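Local structure of Lin2960 protein (Listeria innocua, 3OOP) at residues 50-54 / 92-97. The protein is of unknown function but probably binds DNA as a MarR-type transcription regulator. Where two conformers were deposited one is given. Numbering follows the deposited sequence.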
ATOM      1  N   GLU A  50      -2.469   4.493  29.797  1.00 28.49           N
ATOM      2  CA  GLU A  50      -2.020   5.169  31.026  1.00 29.35           C
ATOM      3  C   GLU A  50      -2.009   4.274  32.280  1.00 30.04           C
ATOM      4  O   GLU A  50      -2.890   3.418  32.436  1.00 30.02           O
ATOM      5  CB  GLU A  50      -2.859   6.428  31.304  1.00 29.12           C
ATOM      6  CG  GLU A  50      -4.370   6.162  31.342  1.00 29.87           C
ATOM      7  CD  GLU A  50      -5.178   7.303  31.964  1.00 32.48           C
ATOM      8  OE1 GLU A  50      -6.426   7.214  31.961  1.00 33.82           O
ATOM      9  OE2 GLU A  50      -4.584   8.281  32.464  1.00 34.85           O
ATOM     10  N   PRO A  51      -1.006   4.454  33.167  1.00 30.88           N
ATOM     11  CA  PRO A  51       0.181   5.303  32.976  1.00 31.66           C
ATOM     12  C   PRO A  51       1.154   4.655  32.007  1.00 32.53           C
ATOM     13  O   PRO A  51       1.331   3.433  32.037  1.00 32.37           O
ATOM     14  CB  PRO A  51       0.809   5.370  34.382  1.00 32.25           C
ATOM     15  CG  PRO A  51      -0.255   4.906  35.319  1.00 32.40           C
ATOM     16  CD  PRO A  51      -1.067   3.916  34.539  1.00 31.10           C
ATOM     17  N   ILE A  52       1.773   5.462  31.145  1.00 32.58           N
ATOM     18  CA  ILE A  52       2.644   4.936  30.099  1.00 33.77           C
ATOM     19  C   ILE A  52       3.925   5.761  29.996  1.00 34.48           C
ATOM     20  O   ILE A  52       3.897   6.979  30.162  1.00 34.56           O
ATOM     21  CB  ILE A  52       1.925   4.866  28.718  1.00 33.03           C
ATOM     22  CG1 ILE A  52       2.865   4.274  27.664  1.00 33.97           C
ATOM     23  CG2 ILE A  52       1.368   6.255  28.308  1.00 32.33           C
ATOM     24  CD1 ILE A  52       2.240   3.996  26.314  1.00 36.13           C
ATOM     25  N   SER A  53       5.041   5.099  29.715  1.00 36.28           N
ATOM     26  CA  SER A  53       6.312   5.817  29.605  1.00 37.35           C
ATOM     27  C   SER A  53       6.415   6.596  28.286  1.00 38.07           C
ATOM     28  O   SER A  53       5.798   6.233  27.280  1.00 37.56           O
ATOM     29  CB  SER A  53       7.502   4.856  29.766  1.00 37.71           C
ATOM     30  OG  SER A  53       7.639   4.025  28.632  1.00 37.89           O
ATOM     31  N   GLN A  54       7.214   7.664  28.299  1.00 39.86           N
ATOM     32  CA  GLN A  54       7.450   8.468  27.108  1.00 41.15           C
ATOM     33  C   GLN A  54       8.113   7.635  26.013  1.00 41.83           C
ATOM     34  O   GLN A  54       7.819   7.807  24.829  1.00 42.13           O
ATOM     35  CB  GLN A  54       8.285   9.703  27.457  1.00 42.11           C
ATOM     36  CG  GLN A  54       7.687  11.003  26.967  1.00 43.09           C
ATOM     37  CD  GLN A  54       8.214  12.217  27.712  1.00 44.91           C
ATOM     38  OE1 GLN A  54       8.011  12.370  28.921  1.00 45.95           O
ATOM     39  NE2 GLN A  54       8.881  13.097  26.988  1.00 46.18           N
ATOM     40  N   ILE A  92      11.855   6.208  36.518  1.00 57.71           N
ATOM     41  CA  ILE A  92      11.581   6.781  35.178  1.00 56.25           C
ATOM     42  C   ILE A  92      10.216   7.499  35.196  1.00 54.37           C
ATOM     43  O   ILE A  92       9.506   7.448  36.209  1.00 54.53           O
ATOM     44  CB  ILE A  92      11.577   5.708  34.063  1.00 56.35           C
ATOM     45  CG1 ILE A  92      10.587   4.582  34.391  1.00 56.74           C
ATOM     46  CG2 ILE A  92      12.993   5.167  33.837  1.00 57.26           C
ATOM     47  CD1 ILE A  92       9.929   3.960  33.169  1.00 57.28           C
ATOM     48  N   SER A  93       9.843   8.142  34.083  1.00 52.18           N
ATOM     49  CA  SER A  93       8.658   9.028  34.055  1.00 49.69           C
ATOM     50  C   SER A  93       7.422   8.514  33.280  1.00 47.19           C
ATOM     51  O   SER A  93       7.479   8.250  32.076  1.00 46.58           O
ATOM     52  CB  SER A  93       9.036  10.439  33.578  1.00 49.99           C
ATOM     53  OG  SER A  93       9.337  10.453  32.189  1.00 51.39           O
ATOM     54  N   LEU A  94       6.298   8.422  33.988  1.00 44.46           N
ATOM     55  CA  LEU A  94       5.059   7.908  33.411  1.00 41.59           C
ATOM     56  C   LEU A  94       4.037   9.022  33.176  1.00 39.33           C
ATOM     57  O   LEU A  94       3.890   9.934  33.993  1.00 38.95           O
ATOM     58  CB  LEU A  94       4.468   6.811  34.304  1.00 41.97           C
ATOM     59  CG  LEU A  94       5.381   5.612  34.614  1.00 43.09           C
ATOM     60  CD1 LEU A  94       4.736   4.710  35.639  1.00 45.14           C
ATOM     61  CD2 LEU A  94       5.738   4.830  33.355  1.00 43.32           C
ATOM     62  N   LEU A  95       3.329   8.926  32.056  1.00 36.53           N
ATOM     63  CA  LEU A  95       2.329   9.920  31.685  1.00 34.22           C
ATOM     64  C   LEU A  95       0.933   9.348  31.862  1.00 32.91           C
ATOM     65  O   LEU A  95       0.689   8.184  31.535  1.00 32.03           O
ATOM     66  CB  LEU A  95       2.498  10.317  30.219  1.00 34.18           C
ATOM     67  CG  LEU A  95       3.913  10.650  29.751  1.00 35.26           C
ATOM     68  CD1 LEU A  95       3.979  10.623  28.231  1.00 35.91           C
ATOM     69  CD2 LEU A  95       4.324  11.986  30.313  1.00 36.64           C
ATOM     70  N   SER A  96       0.030  10.183  32.371  1.00 31.48           N
ATOM     71  CA  SER A  96      -1.374   9.818  32.552  0.50 31.25           C
ATOM     72  C   SER A  96      -2.226  11.054  32.312  1.00 30.42           C
ATOM     73  O   SER A  96      -1.712  12.158  32.292  1.00 30.84           O
ATOM     74  CB  SER A  96      -1.622   9.294  33.966  0.50 31.43           C
ATOM     75  OG  SER A  96      -0.711   8.264  34.310  0.50 33.28           O
ATOM     76  N   LEU A  97      -3.531  10.868  32.153  1.00 29.84           N
ATOM     77  CA  LEU A  97      -4.424  11.994  31.909  1.00 29.15           C
ATOM     78  C   LEU A  97      -4.817  12.721  33.190  1.00 29.58           C
ATOM     79  O   LEU A  97      -4.954  12.102  34.244  1.00 30.34           O
ATOM     80  CB  LEU A  97      -5.698  11.505  31.205  1.00 29.14           C
ATOM     81  CG  LEU A  97      -5.553  10.771  29.872  1.00 29.78           C
ATOM     82  CD1 LEU A  97      -6.913  10.252  29.423  1.00 30.45           C
ATOM     83  CD2 LEU A  97      -4.942  11.656  28.803  1.00 30.42           C
TER
HETATM   84  O   HOH W   1      -5.253   9.462  34.756  1.00 42.48           O
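Ile-52 and Leu-95 form the one firm backbone pair here, an antiparallel hydrogen-bonded pair in which both residues use both of their polar groups: Ile-52 N donates to Leu-95 O at 3.0 Å and Leu-95 N to Ile-52 O at 2.8 Å. CA-H...O contacts add to this, Pro-51 CA lying 3.3 Å from Leu-95 O and Leu-94 CA 3.6 Å from Ile-52 O. Two residues beyond the pair, past the cis peptide bond before Pro-51, the side chain of Glu-50 meets the amide of Leu-97. Glu-50 OE2 accepts a hydrogen bond from Leu-97 N (2.8 Å, nearly linear) and another from a water 2.7 Å from OE2, which also donates to Leu-97 O at 2.7 Å. The second carboxylate oxygen, OE1, makes a salt bridge with Arg-102 on helix 99-119. At the other end the strand gives way to helix 54-61: Ser-53 sits at its N-cap, its OG accepting a hydrogen bond from the amide of Glu-56, while the side-chain amide of Gln-54 bonds Asn-69 and Arg-83. Ile-52 and Leu-95 place their side chains on the buried face, where Leu-95 packs on Ile-46 and Val-72; Leu-94 lies on the opposite face, its CB 3.9 Å from Pro-51 CB. Strand 94-97, bonded also to strand 81-84 through Leu-94 with Glu-84 and Ser-96 with Val-82, is the middle strand of the small sheet in the winged helix-turn-helix domain. The short strand 52-53 is thus joined to the wing's inner strand by two main-chain bonds and, beyond them, by the Glu-50 carboxylate, which stands in for main-chain bonding at Leu-97.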